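Local atomic coordinates of dihydroorotase (Saccharomyces cerevisiae S288C, PDB entry 6L0A), a protein that catalyses the reversible interconversion of N-carbamoyl-L-aspartate and (S)-dihydroorotate, the third step of de novo pyrimidine biosynthesis, using two zinc ions per subunit. Residues Val2-Thr10 with Val319-Lys329; Leu242-Lys250 with Val290-Asn299. All blocks are in the same frame, centred on the assembly; numbering follows the deposited sequence.

Contact 1 (Val2-Thr10 with Val319-Lys329); sequences VQEIDLGLT and VASSDKAILFK
Leu-7 and Leu-327 meet on the packed face of an antiparallel strand pair that joins the beginning of the chain to a segment more than 300 residues later. CD1 of Leu-7 rests 4.0 Å from CB of Leu-327, the two side chains crossing at a slant, while the CB atoms of Ile-5 and Leu-327 stand opposite each other in a hydrogen-bonded pair. That pair is closed from both directions: Ile-5 N reaches Leu-327 O at 2.7 Å, and Leu-327 N returns to Ile-5 O. The regular pairing then gives way to a classic beta bulge, where Leu-7 and Gly-8 both face Ala-325. Leu-7 N binds Ala-325 O at 2.8 Å, and the positive phi of Gly-8 (69°) suits a glycine in the bulge. Beyond it, CD2 of Leu-9 lies 3.4 Å from the backbone O of Asp-323.

The other face, bearing Glu-4, Asp-6, Ile-326 and Phe-328, is more polar and opens to solvent at Glu-4 and Asp-6, which are exposed, whereas Ile-326 remains buried. Here CD1 of Ile-326 reaches the carboxylate carbon CG of Asp-6 at 3.6 Å; the CG of Asp-6, anti to its own N (chi1 -171°), is thereby carried toward the neighbouring strand. Glu-4 lays CG 3.7 Å from CB of Phe-328, with carboxylate and ring planes 68° apart, and its OE2 forms a salt bridge with Arg-360, which also makes a cation-pi contact with the Phe-328 ring.

Strand 4-8 is an outermost strand of a small antiparallel sheet, in which strand 324-328 is flanked on its far side by strand 354-362. Helices 283-293 and 300-312 pack against the leucine face, through Ile-284 and Leu-300.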
ATOM      1  N   VAL C   2      26.947 -27.429  16.773  1.00 58.12           N
ATOM      2  CA  VAL C   2      26.026 -26.399  16.309  1.00 56.57           C
ATOM      3  C   VAL C   2      26.438 -25.052  16.900  1.00 52.55           C
ATOM      4  O   VAL C   2      26.855 -24.982  18.057  1.00 52.73           O
ATOM      5  CB  VAL C   2      24.564 -26.747  16.680  1.00 53.61           C
ATOM      6  CG1 VAL C   2      23.620 -25.621  16.284  1.00 50.15           C
ATOM      7  CG2 VAL C   2      24.149 -28.054  16.017  1.00 51.61           C
ATOM      8  N   GLN C   3      26.353 -23.983  16.108  1.00 50.06           N
ATOM      9  CA  GLN C   3      26.612 -22.656  16.647  1.00 47.67           C
ATOM     10  C   GLN C   3      25.447 -22.220  17.525  1.00 39.57           C
ATOM     11  O   GLN C   3      24.281 -22.356  17.141  1.00 40.82           O
ATOM     12  CB  GLN C   3      26.834 -21.637  15.533  1.00 42.30           C
ATOM     13  CG  GLN C   3      27.234 -20.270  16.079  1.00 44.27           C
ATOM     14  CD  GLN C   3      27.507 -19.239  15.002  1.00 43.72           C
ATOM     15  OE1 GLN C   3      27.556 -19.563  13.813  1.00 52.29           O
ATOM     16  NE2 GLN C   3      27.695 -17.988  15.416  1.00 41.32           N
ATOM     17  N   GLU C   4      25.762 -21.698  18.713  1.00 40.49           N
ATOM     18  CA  GLU C   4      24.755 -21.302  19.685  1.00 34.76           C
ATOM     19  C   GLU C   4      25.074 -19.924  20.239  1.00 35.04           C
ATOM     20  O   GLU C   4      26.239 -19.523  20.319  1.00 33.96           O
ATOM     21  CB  GLU C   4      24.660 -22.295  20.843  1.00 37.08           C
ATOM     22  CG  GLU C   4      24.130 -23.655  20.459  1.00 40.48           C
ATOM     23  CD  GLU C   4      23.834 -24.512  21.671  1.00 47.30           C
ATOM     24  OE1 GLU C   4      24.424 -24.247  22.740  1.00 51.06           O
ATOM     25  OE2 GLU C   4      23.013 -25.445  21.557  1.00 48.03           O
ATOM     26  N   ILE C   5      24.019 -19.197  20.617  1.00 29.95           N
ATOM     27  CA  ILE C   5      24.141 -17.906  21.281  1.00 29.33           C
ATOM     28  C   ILE C   5      23.202 -17.898  22.478  1.00 25.09           C
ATOM     29  O   ILE C   5      22.013 -18.215  22.347  1.00 30.68           O
ATOM     30  CB  ILE C   5      23.823 -16.726  20.339  1.00 27.44           C
ATOM     31  CG1 ILE C   5      24.695 -16.784  19.080  1.00 30.05           C
ATOM     32  CG2 ILE C   5      24.010 -15.408  21.070  1.00 28.84           C
ATOM     33  CD1 ILE C   5      24.571 -15.556  18.196  1.00 34.25           C
ATOM     34  N   ASP C   6      23.741 -17.568  23.644  1.00 23.27           N
ATOM     35  CA  ASP C   6      22.980 -17.528  24.884  1.00 29.13           C
ATOM     36  C   ASP C   6      22.407 -16.126  25.001  1.00 26.20           C
ATOM     37  O   ASP C   6      23.126 -15.171  25.315  1.00 25.93           O
ATOM     38  CB  ASP C   6      23.872 -17.880  26.076  1.00 31.43           C
ATOM     39  CG  ASP C   6      23.092 -18.060  27.368  1.00 36.20           C
ATOM     40  OD1 ASP C   6      22.025 -17.425  27.539  1.00 29.91           O
ATOM     41  OD2 ASP C   6      23.562 -18.839  28.227  1.00 36.11           O
ATOM     42  N   LEU C   7      21.114 -15.996  24.728  1.00 25.35           N
ATOM     43  CA  LEU C   7      20.463 -14.694  24.765  1.00 24.43           C
ATOM     44  C   LEU C   7      19.869 -14.370  26.130  1.00 27.73           C
ATOM     45  O   LEU C   7      19.399 -13.244  26.339  1.00 26.69           O
ATOM     46  CB  LEU C   7      19.379 -14.625  23.685  1.00 23.97           C
ATOM     47  CG  LEU C   7      19.919 -14.683  22.250  1.00 21.71           C
ATOM     48  CD1 LEU C   7      18.788 -14.752  21.231  1.00 25.35           C
ATOM     49  CD2 LEU C   7      20.826 -13.498  21.959  1.00 23.37           C
ATOM     50  N   GLY C   8      19.872 -15.324  27.059  1.00 25.47           N
ATOM     51  CA  GLY C   8      19.421 -15.028  28.409  1.00 22.69           C
ATOM     52  C   GLY C   8      17.928 -14.771  28.482  1.00 24.04           C
ATOM     53  O   GLY C   8      17.107 -15.490  27.892  1.00 20.36           O
ATOM     54  N   LEU C   9      17.566 -13.741  29.251  1.00 21.82           N
ATOM     55  CA  LEU C   9      16.161 -13.387  29.465  1.00 19.19           C
ATOM     56  C   LEU C   9      15.770 -12.397  28.373  1.00 17.70           C
ATOM     57  O   LEU C   9      15.959 -11.192  28.499  1.00 21.26           O
ATOM     58  CB  LEU C   9      15.954 -12.801  30.857  1.00 19.81           C
ATOM     59  CG  LEU C   9      16.479 -13.667  32.000  1.00 22.77           C
ATOM     60  CD1 LEU C   9      16.428 -12.918  33.321  1.00 26.72           C
ATOM     61  CD2 LEU C   9      15.698 -14.973  32.073  1.00 21.31           C
ATOM     62  N   THR C  10      15.237 -12.924  27.284  1.00 18.79           N
ATOM     63  CA  THR C  10      14.829 -12.116  26.143  1.00 17.54           C
ATOM     64  C   THR C  10      13.532 -11.369  26.446  1.00 16.46           C
ATOM     65  O   THR C  10      12.660 -11.872  27.160  1.00 14.96           O
ATOM     66  CB  THR C  10      14.615 -13.016  24.931  1.00 15.88           C
ATOM     67  OG1 THR C  10      13.815 -14.131  25.328  1.00 14.67           O
ATOM     68  CG2 THR C  10      15.947 -13.530  24.397  1.00 19.54           C
ATOM     69  N   VAL C 319      10.553 -11.975  37.719  1.00 27.77           N
ATOM     70  CA  VAL C 319      10.681 -12.864  36.581  1.00 27.61           C
ATOM     71  C   VAL C 319       9.926 -14.161  36.859  1.00 26.73           C
ATOM     72  O   VAL C 319      10.087 -14.785  37.907  1.00 32.14           O
ATOM     73  CB  VAL C 319      12.160 -13.082  36.242  1.00 24.93           C
ATOM     74  CG1 VAL C 319      12.346 -14.394  35.592  1.00 35.04           C
ATOM     75  CG2 VAL C 319      12.642 -11.910  35.290  1.00 35.69           C
ATOM     76  N   ALA C 320       9.052 -14.552  35.924  1.00 19.78           N
ATOM     77  CA  ALA C 320       8.272 -15.775  36.069  1.00 19.42           C
ATOM     78  C   ALA C 320       9.105 -17.047  35.925  1.00 23.37           C
ATOM     79  O   ALA C 320       8.685 -18.099  36.426  1.00 24.23           O
ATOM     80  CB  ALA C 320       7.144 -15.818  35.024  1.00 21.44           C
ATOM     81  N   SER C 321      10.227 -16.995  35.213  1.00 24.78           N
ATOM     82  CA  SER C 321      11.083 -18.153  34.984  1.00 25.26           C
ATOM     83  C   SER C 321      12.471 -17.659  34.612  1.00 28.04           C
ATOM     84  O   SER C 321      12.612 -16.730  33.812  1.00 25.36           O
ATOM     85  CB  SER C 321      10.533 -19.060  33.879  1.00 24.74           C
ATOM     86  OG  SER C 321      11.562 -19.855  33.310  1.00 26.65           O
ATOM     87  N   SER C 322      13.494 -18.272  35.207  1.00 22.00           N
ATOM     88  CA  SER C 322      14.871 -17.891  34.928  1.00 18.51           C
ATOM     89  C   SER C 322      15.456 -18.629  33.729  1.00 20.59           C
ATOM     90  O   SER C 322      16.643 -18.453  33.437  1.00 22.61           O
ATOM     91  CB  SER C 322      15.750 -18.123  36.165  1.00 30.00           C
ATOM     92  OG  SER C 322      15.510 -19.402  36.728  1.00 30.37           O
ATOM     93  N   ASP C 323      14.648 -19.425  33.019  1.00 24.44           N
ATOM     94  CA  ASP C 323      15.115 -20.115  31.818  1.00 21.89           C
ATOM     95  C   ASP C 323      15.728 -19.126  30.837  1.00 27.14           C
ATOM     96  O   ASP C 323      15.255 -17.997  30.686  1.00 25.83           O
ATOM     97  CB  ASP C 323      13.970 -20.863  31.131  1.00 23.75           C
ATOM     98  CG  ASP C 323      13.450 -22.022  31.938  1.00 29.35           C
ATOM     99  OD1 ASP C 323      14.066 -22.362  32.969  1.00 24.12           O
ATOM    100  OD2 ASP C 323      12.410 -22.592  31.540  1.00 30.58           O
ATOM    101  N   LYS C 324      16.783 -19.560  30.161  1.00 20.18           N
ATOM    102  CA  LYS C 324      17.522 -18.717  29.236  1.00 24.97           C
ATOM    103  C   LYS C 324      17.193 -19.129  27.812  1.00 26.66           C
ATOM    104  O   LYS C 324      17.045 -20.319  27.524  1.00 25.06           O
ATOM    105  CB  LYS C 324      19.028 -18.826  29.470  1.00 27.98           C
ATOM    106  CG  LYS C 324      19.517 -18.157  30.750  1.00 31.67           C
ATOM    107  CD  LYS C 324      20.759 -18.851  31.303  1.00 33.14           C
ATOM    108  CE  LYS C 324      20.612 -20.367  31.288  1.00 36.61           C
ATOM    109  NZ  LYS C 324      21.757 -21.063  31.957  1.00 40.78           N
ATOM    110  N   ALA C 325      17.070 -18.151  26.923  1.00 23.91           N
ATOM    111  CA  ALA C 325      16.754 -18.440  25.531  1.00 26.24           C
ATOM    112  C   ALA C 325      18.057 -18.696  24.782  1.00 21.05           C
ATOM    113  O   ALA C 325      18.939 -17.833  24.740  1.00 24.25           O
ATOM    114  CB  ALA C 325      15.954 -17.294  24.900  1.00 22.95           C
ATOM    115  N   ILE C 326      18.180 -19.883  24.200  1.00 26.70           N
ATOM    116  CA  ILE C 326      19.388 -20.289  23.488  1.00 29.51           C
ATOM    117  C   ILE C 326      19.081 -20.297  21.997  1.00 23.53           C
ATOM    118  O   ILE C 326      18.241 -21.075  21.528  1.00 24.93           O
ATOM    119  CB  ILE C 326      19.890 -21.666  23.953  1.00 30.31           C
ATOM    120  CG1 ILE C 326      20.043 -21.695  25.481  1.00 27.26           C
ATOM    121  CG2 ILE C 326      21.203 -22.009  23.262  1.00 32.82           C
ATOM    122  CD1 ILE C 326      21.063 -20.712  26.015  1.00 31.23           C
ATOM    123  N   LEU C 327      19.756 -19.434  21.253  1.00 23.17           N
ATOM    124  CA  LEU C 327      19.644 -19.444  19.803  1.00 25.94           C
ATOM    125  C   LEU C 327      20.642 -20.451  19.243  1.00 30.36           C
ATOM    126  O   LEU C 327      21.832 -20.384  19.563  1.00 32.20           O
ATOM    127  CB  LEU C 327      19.916 -18.052  19.244  1.00 34.44           C
ATOM    128  CG  LEU C 327      19.468 -17.761  17.816  1.00 35.17           C
ATOM    129  CD1 LEU C 327      17.994 -17.387  17.786  1.00 27.62           C
ATOM    130  CD2 LEU C 327      20.325 -16.650  17.260  1.00 33.25           C
ATOM    131  N   PHE C 328      20.170 -21.383  18.419  1.00 33.93           N
ATOM    132  CA  PHE C 328      21.077 -22.362  17.828  1.00 36.31           C
ATOM    133  C   PHE C 328      20.836 -22.490  16.329  1.00 35.75           C
ATOM    134  O   PHE C 328      19.694 -22.410  15.862  1.00 37.28           O
ATOM    135  CB  PHE C 328      20.974 -23.735  18.522  1.00 35.91           C
ATOM    136  CG  PHE C 328      19.628 -24.398  18.411  1.00 35.92           C
ATOM    137  CD1 PHE C 328      18.553 -23.957  19.164  1.00 33.47           C
ATOM    138  CD2 PHE C 328      19.453 -25.496  17.587  1.00 34.43           C
ATOM    139  CE1 PHE C 328      17.320 -24.581  19.074  1.00 31.10           C
ATOM    140  CE2 PHE C 328      18.222 -26.119  17.496  1.00 31.37           C
ATOM    141  CZ  PHE C 328      17.158 -25.663  18.241  1.00 31.70           C
ATOM    142  N   LYS C 329      21.932 -22.702  15.592  1.00 39.10           N
ATOM    143  CA  LYS C 329      21.985 -22.561  14.134  1.00 35.46           C
ATOM    144  C   LYS C 329      21.434 -23.818  13.455  1.00 38.90           C
ATOM    145  O   LYS C 329      22.143 -24.584  12.797  1.00 47.24           O
ATOM    146  CB  LYS C 329      23.417 -22.263  13.702  1.00 42.48           C
ATOM    147  CG  LYS C 329      23.637 -21.969  12.214  1.00 40.70           C
ATOM    148  CD  LYS C 329      23.120 -20.602  11.807  1.00 36.63           C
ATOM    149  CE  LYS C 329      23.549 -20.248  10.380  1.00 40.85           C
ATOM    150  NZ  LYS C 329      24.924 -19.681  10.310  1.00 43.54           N
TER

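Contact 2 (Leu242-Lys250 with Val290-Asn299); sequences LVKAAVSGK and VFEEQNALEN
Val-247 and Phe-291 form the centre of this contact, a CH-pi interaction between the residue that follows helix 236-246 and the last turn of helix 283-293. CG1 of Val-247 sits over the middle of the ring, 3.6 Å from its centroid and 11° off the normal; chi1 of -61° sets this methyl anti to the carbonyl carbon. CZ of Phe-291 lies obliquely 3.1 Å from Ala-246 O. The CB of Val-247 also touches CB of Ala-296 at 3.8 Å. One helical turn earlier, Val-243 crosses Gln-294 at about a right angle, its CG1 3.6 Å from Gln-294 CG, and meets CG1 of Val-290. With an alanine in place of Phe-291, the CG1 methyl of Val-247 would probably lose the surface it lies on and a gap would open beside Ala-246.

Around this apolar patch, polar groups hold the segments that follow the two helices. ND2 of Asn-299 donates to Val-247 O at 2.9 Å, approaching from above the carbonyl plane. Ser-248 OG bonds to Ala-245 O and receives Lys-250 N in an ST turn. A Schellman motif at Asn-295 ends helix 283-293 and brings Ala-296 to Val-247.

Helix 236-246 packs on Leu-209 and Phe-253 of adjacent parallel strands 205-209 and 253-255, consistent with the outside of a TIM barrel, while Phe-291 meets Phe-303 of helix 300-312.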
ATOM      1  N   LEU C 242      16.435   1.757   9.601  1.00 16.96           N
ATOM      2  CA  LEU C 242      15.958   0.920  10.701  1.00 16.80           C
ATOM      3  C   LEU C 242      16.916  -0.228  10.986  1.00 19.01           C
ATOM      4  O   LEU C 242      17.177  -0.548  12.147  1.00 20.03           O
ATOM      5  CB  LEU C 242      14.571   0.353  10.393  1.00 15.29           C
ATOM      6  CG  LEU C 242      13.466   1.356  10.064  1.00 14.12           C
ATOM      7  CD1 LEU C 242      12.191   0.624   9.689  1.00 11.93           C
ATOM      8  CD2 LEU C 242      13.194   2.270  11.246  1.00 13.93           C
ATOM      9  N   VAL C 243      17.396  -0.902   9.938  1.00 20.07           N
ATOM     10  CA  VAL C 243      18.295  -2.031  10.152  1.00 19.78           C
ATOM     11  C   VAL C 243      19.593  -1.553  10.791  1.00 18.19           C
ATOM     12  O   VAL C 243      20.111  -2.191  11.716  1.00 23.22           O
ATOM     13  CB  VAL C 243      18.531  -2.790   8.831  1.00 19.36           C
ATOM     14  CG1 VAL C 243      19.699  -3.746   8.968  1.00 17.89           C
ATOM     15  CG2 VAL C 243      17.267  -3.572   8.440  1.00 19.06           C
ATOM     16  N   LYS C 244      20.108  -0.393  10.356  1.00 21.47           N
ATOM     17  CA  LYS C 244      21.339   0.135  10.944  1.00 24.51           C
ATOM     18  C   LYS C 244      21.135   0.508  12.408  1.00 25.74           C
ATOM     19  O   LYS C 244      22.028   0.300  13.240  1.00 23.55           O
ATOM     20  CB  LYS C 244      21.849   1.344  10.152  1.00 25.06           C
ATOM     21  CG  LYS C 244      22.743   0.980   8.960  1.00 32.60           C
ATOM     22  CD  LYS C 244      23.635   2.151   8.527  1.00 39.36           C
ATOM     23  CE  LYS C 244      25.110   1.875   8.819  1.00 41.25           C
ATOM     24  NZ  LYS C 244      25.718   0.881   7.881  1.00 48.88           N
ATOM     25  N   ALA C 245      19.971   1.074  12.739  1.00 21.34           N
ATOM     26  CA  ALA C 245      19.671   1.365  14.138  1.00 19.94           C
ATOM     27  C   ALA C 245      19.578   0.083  14.953  1.00 19.82           C
ATOM     28  O   ALA C 245      20.098   0.015  16.076  1.00 22.13           O
ATOM     29  CB  ALA C 245      18.370   2.172  14.245  1.00 19.10           C
ATOM     30  N   ALA C 246      18.946  -0.956  14.400  1.00 17.52           N
ATOM     31  CA  ALA C 246      18.696  -2.165  15.181  1.00 17.80           C
ATOM     32  C   ALA C 246      19.992  -2.870  15.555  1.00 23.21           C
ATOM     33  O   ALA C 246      20.093  -3.473  16.632  1.00 19.58           O
ATOM     34  CB  ALA C 246      17.792  -3.120  14.412  1.00 17.89           C
ATOM     35  N   VAL C 247      20.988  -2.831  14.670  1.00 21.20           N
ATOM     36  CA  VAL C 247      22.268  -3.473  14.946  1.00 21.09           C
ATOM     37  C   VAL C 247      23.297  -2.484  15.481  1.00 22.21           C
ATOM     38  O   VAL C 247      24.482  -2.815  15.566  1.00 28.12           O
ATOM     39  CB  VAL C 247      22.795  -4.204  13.700  1.00 22.71           C
ATOM     40  CG1 VAL C 247      21.813  -5.285  13.269  1.00 20.32           C
ATOM     41  CG2 VAL C 247      23.043  -3.218  12.571  1.00 24.06           C
ATOM     42  N   SER C 248      22.867  -1.282  15.874  1.00 21.81           N
ATOM     43  CA  SER C 248      23.802  -0.225  16.239  1.00 24.67           C
ATOM     44  C   SER C 248      24.499  -0.481  17.571  1.00 26.88           C
ATOM     45  O   SER C 248      25.545   0.125  17.830  1.00 27.16           O
ATOM     46  CB  SER C 248      23.080   1.126  16.292  1.00 21.62           C
ATOM     47  OG  SER C 248      22.219   1.223  17.419  1.00 22.58           O
ATOM     48  N   GLY C 249      23.951  -1.357  18.413  1.00 27.00           N
ATOM     49  CA  GLY C 249      24.420  -1.469  19.781  1.00 24.34           C
ATOM     50  C   GLY C 249      24.087  -0.287  20.659  1.00 29.07           C
ATOM     51  O   GLY C 249      24.628  -0.181  21.765  1.00 25.93           O
ATOM     52  N   LYS C 250      23.216   0.625  20.194  1.00 23.75           N
ATOM     53  CA  LYS C 250      22.823   1.777  20.987  1.00 22.48           C
ATOM     54  C   LYS C 250      21.708   1.381  21.954  1.00 26.20           C
ATOM     55  O   LYS C 250      20.781   0.668  21.568  1.00 24.06           O
ATOM     56  CB  LYS C 250      22.341   2.910  20.084  1.00 28.19           C
ATOM     57  CG  LYS C 250      23.443   3.796  19.513  1.00 31.10           C
ATOM     58  CD  LYS C 250      24.394   4.293  20.595  1.00 35.95           C
ATOM     59  CE  LYS C 250      25.786   3.712  20.420  1.00 41.49           C
ATOM     60  NZ  LYS C 250      26.635   3.895  21.640  1.00 45.90           N
ATOM     61  N   VAL C 290      18.291 -11.092  10.648  1.00 19.36           N
ATOM     62  CA  VAL C 290      18.783  -9.764  10.297  1.00 21.76           C
ATOM     63  C   VAL C 290      20.191  -9.551  10.831  1.00 22.63           C
ATOM     64  O   VAL C 290      21.076  -9.055  10.121  1.00 23.48           O
ATOM     65  CB  VAL C 290      17.818  -8.690  10.826  1.00 19.17           C
ATOM     66  CG1 VAL C 290      18.364  -7.290  10.530  1.00 17.73           C
ATOM     67  CG2 VAL C 290      16.444  -8.908  10.220  1.00 17.84           C
ATOM     68  N   PHE C 291      20.421  -9.908  12.097  1.00 20.99           N
ATOM     69  CA  PHE C 291      21.729  -9.659  12.687  1.00 23.87           C
ATOM     70  C   PHE C 291      22.808 -10.524  12.040  1.00 23.20           C
ATOM     71  O   PHE C 291      23.950 -10.080  11.896  1.00 25.69           O
ATOM     72  CB  PHE C 291      21.669  -9.893  14.195  1.00 23.80           C
ATOM     73  CG  PHE C 291      21.095  -8.725  14.969  1.00 24.88           C
ATOM     74  CD1 PHE C 291      19.746  -8.406  14.875  1.00 25.74           C
ATOM     75  CD2 PHE C 291      21.905  -7.955  15.788  1.00 21.70           C
ATOM     76  CE1 PHE C 291      19.216  -7.341  15.593  1.00 21.42           C
ATOM     77  CE2 PHE C 291      21.385  -6.884  16.505  1.00 25.03           C
ATOM     78  CZ  PHE C 291      20.030  -6.579  16.404  1.00 20.13           C
ATOM     79  N   GLU C 292      22.456 -11.732  11.612  1.00 20.93           N
ATOM     80  CA  GLU C 292      23.405 -12.559  10.872  1.00 29.98           C
ATOM     81  C   GLU C 292      23.749 -11.923   9.532  1.00 30.50           C
ATOM     82  O   GLU C 292      24.928 -11.757   9.190  1.00 30.49           O
ATOM     83  CB  GLU C 292      22.829 -13.957  10.665  1.00 27.64           C
ATOM     84  CG  GLU C 292      23.622 -14.779   9.659  1.00 37.24           C
ATOM     85  CD  GLU C 292      23.607 -16.251   9.974  1.00 40.88           C
ATOM     86  OE1 GLU C 292      22.508 -16.845   9.975  1.00 45.99           O
ATOM     87  OE2 GLU C 292      24.695 -16.814  10.225  1.00 51.71           O
ATOM     88  N   GLU C 293      22.725 -11.547   8.762  1.00 28.06           N
ATOM     89  CA  GLU C 293      22.964 -10.929   7.465  1.00 27.76           C
ATOM     90  C   GLU C 293      23.747  -9.627   7.600  1.00 29.00           C
ATOM     91  O   GLU C 293      24.507  -9.261   6.693  1.00 29.89           O
ATOM     92  CB  GLU C 293      21.626 -10.711   6.746  1.00 29.71           C
ATOM     93  CG  GLU C 293      20.902 -12.027   6.404  1.00 25.91           C
ATOM     94  CD  GLU C 293      19.518 -11.824   5.800  1.00 33.57           C
ATOM     95  OE1 GLU C 293      19.082 -10.661   5.690  1.00 31.70           O
ATOM     96  OE2 GLU C 293      18.858 -12.836   5.452  1.00 28.75           O
ATOM     97  N   GLN C 294      23.616  -8.934   8.728  1.00 22.80           N
ATOM     98  CA  GLN C 294      24.346  -7.696   8.950  1.00 26.79           C
ATOM     99  C   GLN C 294      25.706  -7.910   9.596  1.00 28.41           C
ATOM    100  O   GLN C 294      26.415  -6.927   9.846  1.00 27.43           O
ATOM    101  CB  GLN C 294      23.530  -6.731   9.819  1.00 27.89           C
ATOM    102  CG  GLN C 294      22.230  -6.280   9.173  1.00 23.62           C
ATOM    103  CD  GLN C 294      22.437  -5.740   7.777  1.00 27.01           C
ATOM    104  OE1 GLN C 294      23.186  -4.781   7.577  1.00 28.71           O
ATOM    105  NE2 GLN C 294      21.772  -6.346   6.803  1.00 30.93           N
ATOM    106  N   ASN C 295      26.080  -9.155   9.878  1.00 27.07           N
ATOM    107  CA  ASN C 295      27.360  -9.454  10.518  1.00 31.43           C
ATOM    108  C   ASN C 295      27.482  -8.725  11.846  1.00 30.84           C
ATOM    109  O   ASN C 295      28.504  -8.119  12.169  1.00 28.31           O
ATOM    110  CB  ASN C 295      28.522  -9.123   9.591  1.00 30.68           C
ATOM    111  CG  ASN C 295      28.462  -9.913   8.345  1.00 35.61           C
ATOM    112  OD1 ASN C 295      28.728  -9.415   7.250  1.00 40.47           O
ATOM    113  ND2 ASN C 295      28.069 -11.175   8.477  1.00 29.69           N
ATOM    114  N   ALA C 296      26.409  -8.796  12.625  1.00 30.88           N
ATOM    115  CA  ALA C 296      26.366  -8.085  13.892  1.00 29.32           C
ATOM    116  C   ALA C 296      25.761  -8.944  14.997  1.00 29.16           C
ATOM    117  O   ALA C 296      25.150  -8.413  15.931  1.00 27.28           O
ATOM    118  CB  ALA C 296      25.588  -6.777  13.746  1.00 26.87           C
ATOM    119  N   LEU C 297      25.935 -10.264  14.923  1.00 26.93           N
ATOM    120  CA  LEU C 297      25.335 -11.145  15.919  1.00 31.21           C
ATOM    121  C   LEU C 297      25.817 -10.842  17.335  1.00 28.98           C
ATOM    122  O   LEU C 297      25.099 -11.131  18.298  1.00 30.42           O
ATOM    123  CB  LEU C 297      25.618 -12.605  15.568  1.00 35.25           C
ATOM    124  CG  LEU C 297      24.789 -13.189  14.424  1.00 37.95           C
ATOM    125  CD1 LEU C 297      25.372 -14.523  13.965  1.00 36.41           C
ATOM    126  CD2 LEU C 297      23.331 -13.354  14.842  1.00 32.13           C
ATOM    127  N   GLU C 298      27.000 -10.243  17.485  1.00 32.81           N
ATOM    128  CA  GLU C 298      27.467  -9.855  18.811  1.00 32.87           C
ATOM    129  C   GLU C 298      26.579  -8.793  19.448  1.00 30.24           C
ATOM    130  O   GLU C 298      26.615  -8.628  20.670  1.00 28.01           O
ATOM    131  CB  GLU C 298      28.914  -9.358  18.741  1.00 31.32           C
ATOM    132  CG  GLU C 298      29.071  -7.892  18.341  1.00 36.89           C
ATOM    133  CD  GLU C 298      29.278  -7.710  16.842  1.00 39.63           C
ATOM    134  OE1 GLU C 298      28.910  -8.624  16.067  1.00 41.89           O
ATOM    135  OE2 GLU C 298      29.810  -6.651  16.438  1.00 42.92           O
ATOM    136  N   ASN C 299      25.789  -8.065  18.654  1.00 28.07           N
ATOM    137  CA  ASN C 299      24.903  -7.035  19.188  1.00 26.75           C
ATOM    138  C   ASN C 299      23.484  -7.540  19.420  1.00 23.65           C
ATOM    139  O   ASN C 299      22.630  -6.763  19.864  1.00 24.06           O
ATOM    140  CB  ASN C 299      24.886  -5.813  18.256  1.00 24.19           C
ATOM    141  CG  ASN C 299      26.093  -4.906  18.467  1.00 29.65           C
ATOM    142  OD1 ASN C 299      26.885  -5.124  19.386  1.00 30.89           O
ATOM    143  ND2 ASN C 299      26.243  -3.888  17.615  1.00 24.48           N
TER

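How the contacts relate
The two contacts illustrate how chemistry differs with position in a fold. Contact 1 is the larger, burying 770 Å² against 377 Å², and depends chiefly on paired main-chain bonds in a peripheral sheet, with one apolar and one polar face. Contact 2 joins helix ends through mostly apolar side chains and one amide-to-carbonyl bond; Ala-246 lies about 12 Å from His-180, side chain to side chain. Both are partly buried, but contact 1 has Val-2, Gln-3, Glu-4 and Asp-6 exposed, contact 2 Gln-294. Helix 283-293 supplies one side of contact 2 and backs the leucine face of contact 1. They touch directly: Lys-329 forms a salt bridge with Glu-292, and Ile-5 packs on Leu-297.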